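Beta-N-acetylhexosaminidase (Streptomyces plicatus, PDB 1JAK) hydrolyses terminal beta-linked N-acetylhexosamine residues of glycosides as a family 20 glycoside hydrolase, using substrate-assisted catalysis in an alpha/beta-barrel domain. Local coordinates at residues Ile28-Ala32 and Ala470-Pro476; Thr154-Ala158 and Trp426-Gly430; Val420-Trp426 and Thr479-Tyr485. One frame throughout, in Å; residues are numbered along the deposited sequence.

Contact 1 (Ile28-Ala32 and Ala470-Pro476); sequences IPAPA and AELGWSP
P29 and A30 lie against the end of helix 465-474 and illustrate how side chains at a helix end can pair with the N-H and C=O of one loop residue, A30. The amide of A30 donates to E471, with A30 N 2.9 Å from E471 OE1, and meets that oxygen from above the carboxylate plane, 63° out of it. The same carboxylate has other duties: OE1 is salt-bridged to R488, and OE2 is hydrogen-bonded to Y424 OH. S475, the first residue past the helix, serves the carbonyl: its OG gives its proton to A30 O at 2.7 Å, in the carbonyl plane and on a lone pair (C=O...OG 120°). The hydroxyl can do this because OG stands beside its own backbone N (chi1 -55°), facing the loop.

A cis peptide precedes P29, whose ring packs on the helix end, against E471, W474 and S475. P29 CB is 3.3 Å from S475 OG. On the indole side, P29 CB lies 3.7 Å from W474 CD1. A30 O lies near the edge of the indole. Further along, A32 CB meets P476 CG at 3.8 Å. D153 OD1 accepts from both W474 NE1 and A32 N, and P31 packs on I151 and D153 of strand 145-153; helix 482-490 closes the side of I28, A30 and E471 through Y485 and R488.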
# COMPACT_ATOMS: atom_id res chain seq x y z
N ILE A 28 -10.98 -2.77 11.56
CA ILE A 28 -10.84 -2.00 10.32
C ILE A 28 -9.94 -2.81 9.39
O ILE A 28 -8.86 -3.23 9.79
CB ILE A 28 -10.17 -0.63 10.57
CG1 ILE A 28 -11.02 0.21 11.52
CG2 ILE A 28 -10.00 0.10 9.24
CD1 ILE A 28 -10.35 1.51 11.96
N PRO A 29 -10.38 -3.05 8.15
CA PRO A 29 -11.65 -2.63 7.53
C PRO A 29 -12.87 -3.30 8.16
O PRO A 29 -12.78 -4.38 8.73
CB PRO A 29 -11.49 -3.07 6.07
CG PRO A 29 -10.01 -3.05 5.86
CD PRO A 29 -9.48 -3.64 7.14
N ALA A 30 -14.02 -2.64 8.06
CA ALA A 30 -15.25 -3.21 8.58
C ALA A 30 -15.48 -4.53 7.83
O ALA A 30 -15.40 -4.57 6.60
CB ALA A 30 -16.42 -2.26 8.33
N PRO A 31 -15.74 -5.63 8.55
CA PRO A 31 -15.96 -6.90 7.85
C PRO A 31 -17.31 -6.90 7.13
O PRO A 31 -18.24 -6.21 7.55
CB PRO A 31 -15.91 -7.94 8.98
CG PRO A 31 -15.07 -7.28 10.02
CD PRO A 31 -15.57 -5.86 10.00
N ALA A 32 -17.41 -7.68 6.06
CA ALA A 32 -18.64 -7.76 5.28
C ALA A 32 -19.82 -8.25 6.11
O ALA A 32 -20.95 -7.80 5.93
CB ALA A 32 -18.43 -8.68 4.08
N ALA A 470 -7.82 1.72 3.40
CA ALA A 470 -7.89 0.27 3.31
C ALA A 470 -9.35 -0.15 3.39
O ALA A 470 -9.78 -1.06 2.67
CB ALA A 470 -7.10 -0.37 4.45
N GLU A 471 -10.12 0.51 4.25
CA GLU A 471 -11.54 0.18 4.38
C GLU A 471 -12.28 0.48 3.08
O GLU A 471 -13.13 -0.30 2.65
CB GLU A 471 -12.18 0.95 5.53
CG GLU A 471 -13.70 0.73 5.61
CD GLU A 471 -14.24 0.80 7.03
OE1 GLU A 471 -13.61 0.22 7.93
OE2 GLU A 471 -15.30 1.43 7.23
N LEU A 472 -11.97 1.61 2.46
CA LEU A 472 -12.64 1.97 1.21
C LEU A 472 -12.38 0.89 0.16
O LEU A 472 -13.24 0.58 -0.65
CB LEU A 472 -12.13 3.32 0.69
CG LEU A 472 -12.47 4.53 1.56
CD1 LEU A 472 -11.92 5.79 0.91
CD2 LEU A 472 -13.98 4.65 1.73
N GLY A 473 -11.19 0.29 0.20
CA GLY A 473 -10.87 -0.74 -0.76
C GLY A 473 -11.47 -2.10 -0.43
O GLY A 473 -11.81 -2.87 -1.32
N TRP A 474 -11.63 -2.38 0.86
CA TRP A 474 -12.13 -3.68 1.30
C TRP A 474 -13.61 -3.83 1.67
O TRP A 474 -14.29 -4.74 1.19
CB TRP A 474 -11.28 -4.16 2.49
CG TRP A 474 -11.71 -5.48 3.06
CD1 TRP A 474 -12.82 -5.73 3.82
CD2 TRP A 474 -11.07 -6.75 2.87
NE1 TRP A 474 -12.91 -7.07 4.10
CE2 TRP A 474 -11.85 -7.72 3.53
CE3 TRP A 474 -9.91 -7.16 2.19
CZ2 TRP A 474 -11.52 -9.08 3.53
CZ3 TRP A 474 -9.57 -8.51 2.20
CH2 TRP A 474 -10.38 -9.45 2.86
N SER A 475 -14.10 -2.94 2.53
CA SER A 475 -15.47 -3.02 3.03
C SER A 475 -16.62 -2.74 2.08
O SER A 475 -16.47 -2.01 1.10
CB SER A 475 -15.60 -2.10 4.25
OG SER A 475 -14.63 -2.43 5.23
N PRO A 476 -17.79 -3.33 2.36
CA PRO A 476 -18.97 -3.13 1.51
C PRO A 476 -19.44 -1.68 1.66
O PRO A 476 -19.30 -1.08 2.72
CB PRO A 476 -19.99 -4.11 2.10
CG PRO A 476 -19.13 -5.18 2.71
CD PRO A 476 -18.05 -4.37 3.36

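Contact 2 (Thr154-Ala158 and Trp426-Gly430); sequences TPRYA and WDPAG. With SO4 (sulfate ion), chain B.
R156 reaches across to D427 with its chain extended from CG to NE, and its neighbour Y157 packs on P428; the pair shows a charged, partly exposed side next to a buried apolar one. The close-packed part is Y157 against P428, with Y157 CE2 3.8 Å from P428 CB and the phenol OH 3.5 Å from that CB. L392 and V443 also touch P428, and V440 lies by Y157.

Outward, the contact is polar and partly exposed. R156 NH2 is salt-bridged to D427 OD1 at 2.9 Å, on the syn lone pair and tilted 20° from the guanidinium plane; R156 NH1 adds a weak bond to the same oxygen. A429 N also donates to D427 OD1, at 3.0 Å, from above the carboxylate plane, closing an Asx turn. At another edge of the guanidinium a sulfate, probably from the crystallisation liquor, takes R156 NE on O4 at 2.9 Å and NH2 on O2 at 3.0 Å. A leucine in place of R156 would probably leave D427 without its countercharge and the sulfate without these two bonds. One cation thus serves two anions, the protein's own carboxylate and a solute ion, and the neighbouring carboxylate is likely to offset part of the charge that draws the sulfate.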
# COMPACT_ATOMS: atom_id res chain seq x y z
N THR A 154 -15.14 -10.73 2.82
CA THR A 154 -14.59 -10.77 1.46
C THR A 154 -14.38 -9.31 1.03
O THR A 154 -15.07 -8.42 1.51
CB THR A 154 -15.55 -11.44 0.46
OG1 THR A 154 -16.83 -10.80 0.53
CG2 THR A 154 -15.70 -12.93 0.77
N PRO A 155 -13.41 -9.06 0.13
CA PRO A 155 -13.12 -7.70 -0.34
C PRO A 155 -14.01 -7.15 -1.46
O PRO A 155 -14.45 -7.88 -2.34
CB PRO A 155 -11.67 -7.81 -0.79
CG PRO A 155 -11.64 -9.18 -1.39
CD PRO A 155 -12.40 -10.01 -0.36
N ARG A 156 -14.24 -5.84 -1.41
CA ARG A 156 -15.04 -5.15 -2.42
C ARG A 156 -14.24 -4.95 -3.70
O ARG A 156 -14.75 -5.17 -4.80
CB ARG A 156 -15.50 -3.80 -1.87
CG ARG A 156 -16.32 -2.97 -2.84
CD ARG A 156 -16.67 -1.62 -2.24
NE ARG A 156 -17.56 -0.86 -3.12
CZ ARG A 156 -17.96 0.39 -2.88
NH1 ARG A 156 -17.54 1.04 -1.80
NH2 ARG A 156 -18.80 0.98 -3.73
N TYR A 157 -12.99 -4.51 -3.54
CA TYR A 157 -12.09 -4.25 -4.67
C TYR A 157 -10.83 -5.11 -4.59
O TYR A 157 -10.36 -5.43 -3.50
CB TYR A 157 -11.67 -2.78 -4.68
CG TYR A 157 -12.80 -1.82 -4.98
CD1 TYR A 157 -13.35 -1.75 -6.25
CD2 TYR A 157 -13.31 -0.99 -3.98
CE1 TYR A 157 -14.39 -0.86 -6.54
CE2 TYR A 157 -14.35 -0.10 -4.26
CZ TYR A 157 -14.88 -0.04 -5.53
OH TYR A 157 -15.90 0.84 -5.81
N ALA A 158 -10.29 -5.46 -5.75
CA ALA A 158 -9.08 -6.28 -5.83
C ALA A 158 -7.80 -5.45 -5.78
O ALA A 158 -6.72 -5.99 -5.52
CB ALA A 158 -9.10 -7.13 -7.09
N TRP A 426 -16.00 9.10 1.39
CA TRP A 426 -16.36 9.07 -0.02
C TRP A 426 -16.57 7.64 -0.49
O TRP A 426 -16.22 6.69 0.21
CB TRP A 426 -15.31 9.80 -0.89
CG TRP A 426 -13.90 9.32 -0.77
CD1 TRP A 426 -13.06 9.50 0.30
CD2 TRP A 426 -13.14 8.62 -1.76
NE1 TRP A 426 -11.82 8.95 0.02
CE2 TRP A 426 -11.85 8.41 -1.23
CE3 TRP A 426 -13.43 8.15 -3.05
CZ2 TRP A 426 -10.85 7.74 -1.95
CZ3 TRP A 426 -12.43 7.49 -3.76
CH2 TRP A 426 -11.16 7.29 -3.20
N ASP A 427 -17.15 7.49 -1.68
CA ASP A 427 -17.44 6.17 -2.25
C ASP A 427 -16.75 6.01 -3.60
O ASP A 427 -17.08 6.71 -4.56
CB ASP A 427 -18.97 6.04 -2.42
CG ASP A 427 -19.39 4.69 -2.99
OD1 ASP A 427 -18.52 3.85 -3.30
OD2 ASP A 427 -20.62 4.48 -3.13
N PRO A 428 -15.78 5.08 -3.70
CA PRO A 428 -15.07 4.86 -4.96
C PRO A 428 -15.98 4.61 -6.17
O PRO A 428 -15.66 5.02 -7.29
CB PRO A 428 -14.18 3.66 -4.65
CG PRO A 428 -13.88 3.83 -3.19
CD PRO A 428 -15.22 4.24 -2.62
N ALA A 429 -17.10 3.93 -5.94
CA ALA A 429 -18.03 3.60 -7.01
C ALA A 429 -18.73 4.78 -7.68
O ALA A 429 -19.08 4.71 -8.86
CB ALA A 429 -19.08 2.61 -6.49
N GLY A 430 -18.96 5.85 -6.93
CA GLY A 430 -19.63 7.01 -7.50
C GLY A 430 -18.80 8.27 -7.35
O GLY A 430 -19.33 9.38 -7.29
S SO4 B . -19.32 -1.82 -6.44
O1 SO4 B . -18.88 -1.41 -7.79
O2 SO4 B . -20.06 -0.71 -5.81
O3 SO4 B . -20.19 -3.01 -6.55
O4 SO4 B . -18.13 -2.16 -5.62

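Contact 3 (Val420-Trp426 and Thr479-Tyr485)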
# COMPACT_ATOMS: atom_id res chain seq x y z
N VAL A 420 -8.94 13.61 8.74
CA VAL A 420 -9.34 12.22 8.73
C VAL A 420 -10.69 11.95 8.07
O VAL A 420 -10.82 11.02 7.28
CB VAL A 420 -9.33 11.65 10.15
CG1 VAL A 420 -9.65 10.16 10.13
CG2 VAL A 420 -7.96 11.89 10.78
N GLN A 421 -11.70 12.76 8.38
CA GLN A 421 -13.01 12.52 7.78
C GLN A 421 -12.97 12.68 6.26
O GLN A 421 -13.52 11.84 5.54
CB GLN A 421 -14.08 13.44 8.37
CG GLN A 421 -15.44 13.21 7.71
CD GLN A 421 -16.59 13.95 8.38
OE1 GLN A 421 -16.39 14.71 9.33
NE2 GLN A 421 -17.80 13.71 7.90
N ARG A 422 -12.33 13.73 5.77
CA ARG A 422 -12.27 13.94 4.33
C ARG A 422 -11.61 12.76 3.61
O ARG A 422 -12.06 12.34 2.54
CB ARG A 422 -11.50 15.23 3.99
CG ARG A 422 -11.48 15.53 2.49
CD ARG A 422 -10.67 16.77 2.16
NE ARG A 422 -10.77 17.11 0.74
CZ ARG A 422 -11.85 17.64 0.16
NH1 ARG A 422 -12.93 17.89 0.89
NH2 ARG A 422 -11.84 17.91 -1.14
N SER A 423 -10.56 12.22 4.21
CA SER A 423 -9.85 11.10 3.61
C SER A 423 -10.70 9.84 3.50
O SER A 423 -10.55 9.06 2.56
CB SER A 423 -8.59 10.80 4.43
OG SER A 423 -7.82 9.77 3.83
N TYR A 424 -11.61 9.66 4.45
CA TYR A 424 -12.48 8.49 4.51
C TYR A 424 -13.87 8.62 3.89
O TYR A 424 -14.38 7.68 3.28
CB TYR A 424 -12.65 8.08 5.98
CG TYR A 424 -13.67 6.97 6.23
CD1 TYR A 424 -13.32 5.63 6.07
CD2 TYR A 424 -14.98 7.27 6.61
CE1 TYR A 424 -14.24 4.61 6.30
CE2 TYR A 424 -15.92 6.25 6.83
CZ TYR A 424 -15.54 4.93 6.68
OH TYR A 424 -16.44 3.92 6.91
N ASP A 425 -14.47 9.79 4.06
CA ASP A 425 -15.84 10.03 3.63
C ASP A 425 -16.19 10.17 2.15
O ASP A 425 -16.65 11.22 1.71
CB ASP A 425 -16.37 11.24 4.40
CG ASP A 425 -17.83 11.10 4.77
OD1 ASP A 425 -18.41 10.01 4.53
OD2 ASP A 425 -18.40 12.07 5.31
N TRP A 426 -16.00 9.10 1.39
CA TRP A 426 -16.36 9.07 -0.02
C TRP A 426 -16.57 7.64 -0.49
O TRP A 426 -16.22 6.69 0.21
CB TRP A 426 -15.31 9.80 -0.89
CG TRP A 426 -13.90 9.32 -0.77
CD1 TRP A 426 -13.06 9.50 0.30
CD2 TRP A 426 -13.14 8.62 -1.76
NE1 TRP A 426 -11.82 8.95 0.02
CE2 TRP A 426 -11.85 8.41 -1.23
CE3 TRP A 426 -13.43 8.15 -3.05
CZ2 TRP A 426 -10.85 7.74 -1.95
CZ3 TRP A 426 -12.43 7.49 -3.76
CH2 TRP A 426 -11.16 7.29 -3.20
N THR A 479 -21.46 -0.63 4.69
CA THR A 479 -20.86 -0.45 6.01
C THR A 479 -20.21 0.91 6.18
O THR A 479 -19.79 1.27 7.28
CB THR A 479 -19.78 -1.52 6.29
OG1 THR A 479 -18.69 -1.34 5.38
CG2 THR A 479 -20.36 -2.92 6.14
N HIS A 480 -20.12 1.67 5.09
CA HIS A 480 -19.49 2.99 5.13
C HIS A 480 -20.32 4.03 5.88
O HIS A 480 -21.47 4.29 5.53
CB HIS A 480 -19.20 3.48 3.71
CG HIS A 480 -18.41 4.74 3.66
ND1 HIS A 480 -18.97 5.99 3.83
CD2 HIS A 480 -17.08 4.95 3.49
CE1 HIS A 480 -18.03 6.91 3.76
NE2 HIS A 480 -16.87 6.31 3.56
N ASP A 481 -19.72 4.61 6.92
CA ASP A 481 -20.38 5.62 7.74
C ASP A 481 -19.36 6.24 8.68
O ASP A 481 -18.83 5.56 9.56
CB ASP A 481 -21.51 5.00 8.55
CG ASP A 481 -22.23 6.01 9.42
OD1 ASP A 481 -22.84 6.95 8.85
OD2 ASP A 481 -22.18 5.88 10.66
N TRP A 482 -19.10 7.53 8.52
CA TRP A 482 -18.12 8.21 9.36
C TRP A 482 -18.39 8.16 10.86
O TRP A 482 -17.50 7.85 11.64
CB TRP A 482 -17.97 9.67 8.91
CG TRP A 482 -17.15 10.49 9.86
CD1 TRP A 482 -17.59 11.47 10.70
CD2 TRP A 482 -15.75 10.34 10.12
NE1 TRP A 482 -16.56 11.94 11.47
CE2 TRP A 482 -15.41 11.27 11.13
CE3 TRP A 482 -14.74 9.52 9.60
CZ2 TRP A 482 -14.11 11.39 11.64
CZ3 TRP A 482 -13.45 9.64 10.10
CH2 TRP A 482 -13.15 10.57 11.11
N ASP A 483 -19.62 8.47 11.27
CA ASP A 483 -19.94 8.47 12.69
C ASP A 483 -19.63 7.16 13.40
O ASP A 483 -19.21 7.17 14.56
CB ASP A 483 -21.40 8.85 12.92
CG ASP A 483 -21.67 10.32 12.63
OD1 ASP A 483 -20.73 11.13 12.75
OD2 ASP A 483 -22.83 10.66 12.29
N THR A 484 -19.83 6.03 12.73
CA THR A 484 -19.55 4.75 13.35
C THR A 484 -18.11 4.32 13.08
O THR A 484 -17.49 3.64 13.90
CB THR A 484 -20.53 3.64 12.87
OG1 THR A 484 -20.55 3.58 11.45
CG2 THR A 484 -21.94 3.94 13.38
N TYR A 485 -17.57 4.72 11.93
CA TYR A 485 -16.19 4.38 11.60
C TYR A 485 -15.22 5.05 12.58
O TYR A 485 -14.26 4.43 13.03
CB TYR A 485 -15.83 4.83 10.18
CG TYR A 485 -14.36 4.68 9.86
CD1 TYR A 485 -13.79 3.41 9.68
CD2 TYR A 485 -13.51 5.79 9.83
CE1 TYR A 485 -12.42 3.26 9.46
CE2 TYR A 485 -12.13 5.64 9.62
CZ TYR A 485 -11.60 4.37 9.44
OH TYR A 485 -10.24 4.21 9.26
O HOH W 1 -20.29 8.97 6.24
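An aromatic cluster of Y424, H480 and Y485 joins helix 420-424, in the connection between barrel strands 389-392 and 440-447, to helix 482-490, which comes after the last barrel strand of this alpha/beta-barrel enzyme. Y424 is the middle layer of a three-ring stack. Y485 lies over one face and H480 over the other, both as offset stacks with planes 8° from the Y424 ring; the centroids are 3.9 Å apart for Y424 and Y485, and 4.3 Å for Y424 and H480. The tyrosine enters this slot because its CG is anti to the backbone N (chi1 173°), and its OH, bonded to E471 OE2, also takes a weak bond from D481 N.

H480 is also held in rotation. Its NE2 donates to Y424 O at 2.9 Å in an almost straight bond (177°), in the plane of the imidazole but above that of the carbonyl. W426 N reaches the same oxygen from the opposite face, so two donors grip Y424 O. The carboxylate of D425 lies nearly coplanar with the imidazole, its OD1 3.2 Å from H480 CE1.

W482 makes a second aromatic surface. The amide of Q421 is stacked almost parallel to its indole, and Q421 CB sits 3.8 Å from the centroid of the W482 six-membered ring as a CH-pi contact; Q421 NE2 meanwhile donates to D425 OD2. At the indole edge V420 CG1 approaches W482 CH2 to 3.7 Å. D481 is the N-cap of helix 482-490, its OD2 accepting from T484 N. One water completes the bridge, donating to D425 OD1 at 2.7 Å and accepting from W482 N at 2.9 Å.

Overall arrangement
The three contacts meet around the end of helix 465-474, on one side of the chain's centre. Contacts 1 and 2 have centres about 8 Å apart and share a backbone seam: W474 O is 2.8 Å from R156 N, and G473 O is 3.0 Å from Y157 N, both probable hydrogen bonds. Contact 3 lies about 11 Å from contact 1, centre to centre, and about 13 Å from contact 2, with which it shares W426; L472 packs on that tryptophan. None of the segments supplies a residue to the inhibitor pocket, but strand 440-447, beside contact 2, leads directly to pocket residues W448 and E450, and helix 420-424 follows L412 and W414.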